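Local coordinates for bromo domain-containing protein (Trypanosoma cruzi, PDB 6NEY) that probably recognises acetylated lysines through its bromodomain, the N-terminal part of a longer protein associated with transcription, at residues 7-12 with 122-127; 66-69 with 75-78. All blocks are in the same frame, centred on the assembly; numbering follows the deposited sequence.

How the contacts relate
The chain starts with a non-helical arm, 7-12, that leads into helix 12-21; after about 110 further residues 122-127, the last turn of helix 97-124 and the beta turn after it, returns to that arm in contact 1. This closes the longer loop, tying the entry to the first bundle helix to the exit from the last. Contact 2 falls within that span and closes a short one: 66-69, just after helix 56-64, folds onto 75-78, the first turn of helix 75-92. The centres of the two contacts are 15 Å apart, yet they touch directly. Phe9 N bonds to Ser69 O at 2.8 Å, and Glu12 OE2 to Ser69 OG, fastening the arm to the inter-helix loop.

Contact 1 (7-12 with 122-127); sequences QKFYPE and GGRRLS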
ATOM      1  N   GLN A   7      -0.220   0.234  21.550  1.00 43.00           N
ATOM      2  CA  GLN A   7       0.143  -1.209  21.523  1.00 40.03           C
ATOM      3  C   GLN A   7       0.722  -1.554  20.146  1.00 35.26           C
ATOM      4  O   GLN A   7       0.277  -0.963  19.139  1.00 32.93           O
ATOM      5  CB  GLN A   7      -1.080  -2.085  21.790  1.00 40.93           C
ATOM      6  CG  GLN A   7      -1.482  -2.183  23.253  1.00 42.54           C
ATOM      7  CD  GLN A   7      -2.673  -3.099  23.395  1.00 45.82           C
ATOM      8  OE1 GLN A   7      -3.779  -2.766  22.985  1.00 49.90           O
ATOM      9  NE2 GLN A   7      -2.459  -4.265  23.981  1.00 49.00           N
ATOM     10  N   LYS A   8       1.684  -2.471  20.110  1.00 32.80           N
ATOM     11  CA  LYS A   8       2.195  -3.065  18.849  1.00 30.44           C
ATOM     12  C   LYS A   8       1.257  -4.201  18.435  1.00 28.58           C
ATOM     13  O   LYS A   8       1.360  -5.346  18.970  1.00 29.34           O
ATOM     14  CB  LYS A   8       3.631  -3.552  18.992  1.00 30.51           C
ATOM     15  CG  LYS A   8       4.241  -3.961  17.672  1.00 29.34           C
ATOM     16  CD  LYS A   8       5.559  -4.666  17.809  1.00 31.28           C
ATOM     17  CE  LYS A   8       6.128  -5.029  16.462  1.00 30.13           C
ATOM     18  NZ  LYS A   8       7.605  -5.098  16.495  1.00 31.37           N
ATOM     19  N   PHE A   9       0.349  -3.908  17.514  1.00 24.85           N
ATOM     20  CA  PHE A   9      -0.727  -4.860  17.162  1.00 22.75           C
ATOM     21  C   PHE A   9      -0.155  -5.915  16.217  1.00 21.18           C
ATOM     22  O   PHE A   9      -0.699  -6.991  16.201  1.00 21.56           O
ATOM     23  CB  PHE A   9      -1.920  -4.150  16.523  1.00 23.54           C
ATOM     24  CG  PHE A   9      -2.718  -3.344  17.513  1.00 23.94           C
ATOM     25  CD1 PHE A   9      -3.644  -3.962  18.334  1.00 25.80           C
ATOM     26  CD2 PHE A   9      -2.518  -1.976  17.633  1.00 27.25           C
ATOM     27  CE1 PHE A   9      -4.372  -3.228  19.258  1.00 27.97           C
ATOM     28  CE2 PHE A   9      -3.237  -1.248  18.570  1.00 27.47           C
ATOM     29  CZ  PHE A   9      -4.162  -1.874  19.373  1.00 27.37           C
ATOM     30  N   TYR A  10       0.879  -5.603  15.438  1.00 20.20           N
ATOM     31  CA  TYR A  10       1.201  -6.406  14.236  1.00 20.85           C
ATOM     32  C   TYR A  10       2.695  -6.676  14.114  1.00 22.17           C
ATOM     33  O   TYR A  10       3.513  -5.772  14.191  1.00 25.55           O
ATOM     34  CB  TYR A  10       0.654  -5.746  12.969  1.00 20.35           C
ATOM     35  CG  TYR A  10      -0.810  -5.428  13.013  1.00 20.73           C
ATOM     36  CD1 TYR A  10      -1.741  -6.424  13.253  1.00 21.28           C
ATOM     37  CD2 TYR A  10      -1.273  -4.138  12.844  1.00 19.99           C
ATOM     38  CE1 TYR A  10      -3.097  -6.155  13.292  1.00 21.37           C
ATOM     39  CE2 TYR A  10      -2.627  -3.851  12.866  1.00 20.89           C
ATOM     40  CZ  TYR A  10      -3.538  -4.858  13.096  1.00 20.93           C
ATOM     41  OH  TYR A  10      -4.876  -4.597  13.153  1.00 24.13           O
ATOM     42  N   PRO A  11       3.090  -7.933  13.842  1.00 21.23           N
ATOM     43  CA  PRO A  11       4.494  -8.249  13.619  1.00 21.67           C
ATOM     44  C   PRO A  11       4.934  -7.716  12.246  1.00 22.32           C
ATOM     45  O   PRO A  11       4.200  -7.861  11.286  1.00 19.80           O
ATOM     46  CB  PRO A  11       4.603  -9.779  13.684  1.00 21.06           C
ATOM     47  CG  PRO A  11       3.174 -10.293  13.761  1.00 21.94           C
ATOM     48  CD  PRO A  11       2.219  -9.113  13.711  1.00 22.07           C
ATOM     49  N   GLU A  12       6.115  -7.084  12.184  1.00 23.11           N
ATOM     50  CA  GLU A  12       6.663  -6.544  10.912  1.00 25.35           C
ATOM     51  C   GLU A  12       6.673  -7.653   9.857  1.00 23.24           C
ATOM     52  O   GLU A  12       6.369  -7.365   8.685  1.00 22.61           O
ATOM     53  CB  GLU A  12       8.078  -5.999  11.116  1.00 28.12           C
ATOM     54  CG  GLU A  12       8.113  -4.688  11.842  1.00 32.55           C
ATOM     55  CD  GLU A  12       7.786  -4.781  13.313  1.00 36.79           C
ATOM     56  OE1 GLU A  12       8.005  -5.880  13.928  1.00 33.67           O
ATOM     57  OE2 GLU A  12       7.276  -3.769  13.836  1.00 45.30           O
ATOM     58  N   GLY A 122      -9.701 -11.070  15.717  1.00 22.21           N
ATOM     59  CA  GLY A 122     -10.383 -12.314  16.116  1.00 24.95           C
ATOM     60  C   GLY A 122      -9.554 -13.102  17.120  1.00 25.50           C
ATOM     61  O   GLY A 122     -10.096 -13.517  18.151  1.00 25.03           O
ATOM     62  N   GLY A 123      -8.255 -13.248  16.859  1.00 24.56           N
ATOM     63  CA  GLY A 123      -7.342 -13.991  17.742  1.00 22.45           C
ATOM     64  C   GLY A 123      -7.014 -13.205  19.001  1.00 22.47           C
ATOM     65  O   GLY A 123      -7.071 -13.779  20.106  1.00 23.78           O
ATOM     66  N   ARG A 124      -6.570 -11.954  18.846  1.00 21.54           N
ATOM     67  CA  ARG A 124      -6.209 -11.052  19.963  1.00 23.27           C
ATOM     68  C   ARG A 124      -7.326 -11.099  21.018  1.00 24.29           C
ATOM     69  O   ARG A 124      -7.045 -11.191  22.222  1.00 26.46           O
ATOM     70  CB  ARG A 124      -6.049  -9.640  19.390  1.00 23.66           C
ATOM     71  CG  ARG A 124      -5.396  -8.635  20.300  1.00 24.23           C
ATOM     72  CD  ARG A 124      -5.046  -7.351  19.608  1.00 21.84           C
ATOM     73  NE  ARG A 124      -6.192  -6.614  19.079  1.00 23.20           N
ATOM     74  CZ  ARG A 124      -6.473  -6.443  17.801  1.00 23.59           C
ATOM     75  NH1 ARG A 124      -7.526  -5.711  17.458  1.00 25.85           N
ATOM     76  NH2 ARG A 124      -5.694  -6.955  16.861  1.00 23.42           N
ATOM     77  N   ARG A 125      -8.570 -11.045  20.566  1.00 22.84           N
ATOM     78  CA  ARG A 125      -9.747 -10.946  21.459  1.00 25.28           C
ATOM     79  C   ARG A 125     -10.042 -12.308  22.113  1.00 28.29           C
ATOM     80  O   ARG A 125     -10.899 -12.334  23.015  1.00 31.36           O
ATOM     81  CB  ARG A 125     -10.906 -10.333  20.670  1.00 23.12           C
ATOM     82  CG  ARG A 125     -10.637  -8.892  20.263  1.00 21.37           C
ATOM     83  CD  ARG A 125     -11.603  -8.347  19.240  1.00 22.62           C
ATOM     84  NE  ARG A 125     -11.278  -6.980  18.893  1.00 21.97           N
ATOM     85  CZ  ARG A 125     -11.953  -6.203  18.046  1.00 21.74           C
ATOM     86  NH1 ARG A 125     -12.987  -6.670  17.358  1.00 21.85           N
ATOM     87  NH2 ARG A 125     -11.555  -4.964  17.839  1.00 22.42           N
ATOM     88  N   LEU A 126      -9.321 -13.378  21.761  1.00 32.24           N
ATOM     89  CA  LEU A 126      -9.517 -14.735  22.356  1.00 35.09           C
ATOM     90  C   LEU A 126      -8.689 -14.890  23.642  1.00 36.62           C
ATOM     91  O   LEU A 126      -8.880 -15.915  24.325  1.00 33.76           O
ATOM     92  CB  LEU A 126      -9.118 -15.817  21.345  1.00 37.79           C
ATOM     93  CG  LEU A 126     -10.015 -15.982  20.119  1.00 40.85           C
ATOM     94  CD1 LEU A 126      -9.497 -17.108  19.229  1.00 40.86           C
ATOM     95  CD2 LEU A 126     -11.465 -16.232  20.499  1.00 41.00           C
ATOM     96  N   SER A 127      -7.790 -13.943  23.943  1.00 34.66           N
ATOM     97  CA  SER A 127      -6.897 -13.973  25.131  1.00 36.40           C
ATOM     98  C   SER A 127      -7.743 -14.120  26.397  1.00 37.79           C
ATOM     99  O   SER A 127      -8.595 -13.239  26.613  1.00 37.49           O
ATOM    100  CB  SER A 127      -6.030 -12.734  25.234  1.00 33.91           C
ATOM    101  OG  SER A 127      -5.328 -12.731  26.480  1.00 31.70           O
TER
HETATM  102  O   HOH W   1      -2.990  -8.118  16.858  1.00 21.86           O
HETATM  103  O   HOH W   2      -6.777  -6.041  14.429  1.00 23.85           O
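Arg124, the last residue of helix 97-124, brings its guanidinium up to the rim of the Phe9 ring. Its NE lies 3.8 Å from Phe9 CD1, at the ring edge and near the ring plane, and Arg124 CD sits in that plane as well. From the arginine's side the meeting is different: Phe9 CD1 stands over one guanidinium face, offset toward the rim, with the two planes 75° apart. The phenyl edge thus meets the guanidinium face, and the groups do not stack in parallel. The arginine chain leaves with CG anti to the backbone N (chi1 -167°), and a bend at chi3 (62°) turns the guanidinium so that one face meets the phenyl edge. Two waters lie in the guanidinium plane, both gripped by NH2. Water 1 accepts from Arg124 NH2 and donates to Phe9 O at 2.6 Å. Water 2 likewise accepts from Arg124 NH2 and donates to Tyr10 OH at 2.7 Å. That hydroxyl is also bonded to Val72 O, and the side chains of Phe9 and Arg124 both touch Val72. Direct van der Waals contact and water bridges together join the arm before the first helix to the end of the last helix in the bromodomain four-helix bundle.

Contact 2 (66-69 with 75-78); sequences EAYS and TALR
Tyr68, in the AB loop of the bromodomain fold, lays one face of its ring against Leu77 in the first turn of helix 75-92; the loop joins the second helix of the bundle (56-64) to the third. Helix 56-64 ends in a Schellman motif with Glu66, at positive phi, as its C-prime residue, and Tyr68 follows two residues later. The tight part is this aromatic face. Leu77 CB sits over the ring centre, 3.8 Å from the centroid of Tyr68 and 10° off the ring normal, a well-aligned CH-pi contact. The backbone joins in, with Leu77 N 3.5 Å from Tyr68 CE1, and the two side chains cross at about a right angle. Tyr68 also touches Leu15 of helix 12-21 and Ala59 and Ala63 of helix 56-64, while Leu77 packs on Leu18 and Ile113, so the pair is buried where all four helices of the bundle contribute. The tyrosine hydroxyl is satisfied too: Tyr68 OH is hydrogen-bonded to Asp80 OD2. The looser side lies toward the loop and the helix start. Ala76, partly exposed, brings its CB to the ring edge, in the ring plane and 3.8 Å from Tyr68 CD1, while its carbonyl C approaches Tyr68 CE1. Thr75 is exposed, its first side-chain bond directed away from the loop segment. Leu77 CG, anti to the backbone N (chi1 172°), carries the chain across the ring toward its CE2 side, where Leu77 CD1 lies 3.8 Å from Tyr68 CE2.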
ATOM      1  N   GLU A  66       8.730  -1.086  11.058  1.00 35.12           N
ATOM      2  CA  GLU A  66       7.704  -0.932  12.136  1.00 34.36           C
ATOM      3  C   GLU A  66       6.830   0.312  11.930  1.00 32.53           C
ATOM      4  O   GLU A  66       6.064   0.631  12.851  1.00 33.94           O
ATOM      5  CB  GLU A  66       8.314  -0.777  13.536  1.00 40.95           C
ATOM      6  CG  GLU A  66       9.416  -1.754  13.905  1.00 44.60           C
ATOM      7  CD  GLU A  66       9.599  -1.836  15.417  1.00 53.09           C
ATOM      8  OE1 GLU A  66       9.864  -0.775  16.028  1.00 60.94           O
ATOM      9  OE2 GLU A  66       9.412  -2.936  15.998  1.00 53.68           O
ATOM     10  N   ALA A  67       6.846   0.945  10.760  1.00 31.20           N
ATOM     11  CA  ALA A  67       6.069   2.180  10.492  1.00 30.13           C
ATOM     12  C   ALA A  67       4.573   1.946  10.759  1.00 28.89           C
ATOM     13  O   ALA A  67       3.886   2.869  11.248  1.00 27.61           O
ATOM     14  CB  ALA A  67       6.306   2.630   9.074  1.00 32.32           C
ATOM     15  N   TYR A  68       4.070   0.737  10.469  1.00 28.64           N
ATOM     16  CA  TYR A  68       2.612   0.440  10.402  1.00 25.85           C
ATOM     17  C   TYR A  68       2.112  -0.376  11.607  1.00 26.03           C
ATOM     18  O   TYR A  68       0.881  -0.528  11.740  1.00 26.57           O
ATOM     19  CB  TYR A  68       2.296  -0.353   9.124  1.00 25.41           C
ATOM     20  CG  TYR A  68       2.636   0.308   7.816  1.00 25.53           C
ATOM     21  CD1 TYR A  68       2.293   1.626   7.528  1.00 27.35           C
ATOM     22  CD2 TYR A  68       3.259  -0.427   6.818  1.00 25.13           C
ATOM     23  CE1 TYR A  68       2.584   2.195   6.293  1.00 25.43           C
ATOM     24  CE2 TYR A  68       3.542   0.117   5.581  1.00 27.45           C
ATOM     25  CZ  TYR A  68       3.223   1.439   5.318  1.00 27.78           C
ATOM     26  OH  TYR A  68       3.535   1.931   4.078  1.00 25.08           O
ATOM     27  N   SER A  69       3.001  -0.881  12.464  1.00 24.11           N
ATOM     28  CA  SER A  69       2.698  -1.990  13.420  1.00 25.58           C
ATOM     29  C   SER A  69       1.840  -1.517  14.605  1.00 27.70           C
ATOM     30  O   SER A  69       1.355  -2.395  15.352  1.00 25.03           O
ATOM     31  CB  SER A  69       3.953  -2.638  13.909  1.00 25.93           C
ATOM     32  OG  SER A  69       4.693  -3.216  12.845  1.00 28.48           O
ATOM     33  N   THR A  75      -4.174   2.360   9.367  1.00 28.62           N
ATOM     34  CA  THR A  75      -4.551   3.633   8.702  1.00 30.07           C
ATOM     35  C   THR A  75      -3.400   4.136   7.823  1.00 26.81           C
ATOM     36  O   THR A  75      -3.677   4.577   6.684  1.00 26.26           O
ATOM     37  CB  THR A  75      -4.961   4.694   9.733  1.00 32.51           C
ATOM     38  OG1 THR A  75      -6.001   4.111  10.520  1.00 34.40           O
ATOM     39  CG2 THR A  75      -5.421   5.979   9.082  1.00 33.21           C
ATOM     40  N   ALA A  76      -2.171   4.134   8.344  1.00 28.31           N
ATOM     41  CA  ALA A  76      -0.972   4.688   7.672  1.00 29.34           C
ATOM     42  C   ALA A  76      -0.710   3.926   6.366  1.00 27.21           C
ATOM     43  O   ALA A  76      -0.390   4.558   5.326  1.00 24.31           O
ATOM     44  CB  ALA A  76       0.214   4.606   8.597  1.00 31.20           C
ATOM     45  N   LEU A  77      -0.872   2.602   6.408  1.00 24.75           N
ATOM     46  CA  LEU A  77      -0.705   1.737   5.207  1.00 24.50           C
ATOM     47  C   LEU A  77      -1.838   2.032   4.225  1.00 22.80           C
ATOM     48  O   LEU A  77      -1.547   2.175   3.027  1.00 22.34           O
ATOM     49  CB  LEU A  77      -0.699   0.253   5.595  1.00 23.95           C
ATOM     50  CG  LEU A  77      -0.716  -0.720   4.412  1.00 24.38           C
ATOM     51  CD1 LEU A  77       0.430  -0.463   3.451  1.00 26.84           C
ATOM     52  CD2 LEU A  77      -0.691  -2.162   4.886  1.00 26.65           C
ATOM     53  N   ARG A  78      -3.085   2.108   4.700  1.00 24.39           N
ATOM     54  CA  ARG A  78      -4.259   2.442   3.835  1.00 23.44           C
ATOM     55  C   ARG A  78      -4.045   3.810   3.154  1.00 24.71           C
ATOM     56  O   ARG A  78      -4.382   3.924   1.958  1.00 24.58           O
ATOM     57  CB  ARG A  78      -5.578   2.426   4.616  1.00 24.01           C
ATOM     58  CG  ARG A  78      -6.001   1.064   5.153  1.00 23.69           C
ATOM     59  CD  ARG A  78      -7.272   1.243   5.974  1.00 26.65           C
ATOM     60  NE  ARG A  78      -7.709   0.087   6.756  1.00 26.51           N
ATOM     61  CZ  ARG A  78      -8.417  -0.946   6.311  1.00 28.33           C
ATOM     62  NH1 ARG A  78      -8.754  -1.059   5.034  1.00 30.37           N
ATOM     63  NH2 ARG A  78      -8.745  -1.906   7.153  1.00 24.82           N
TER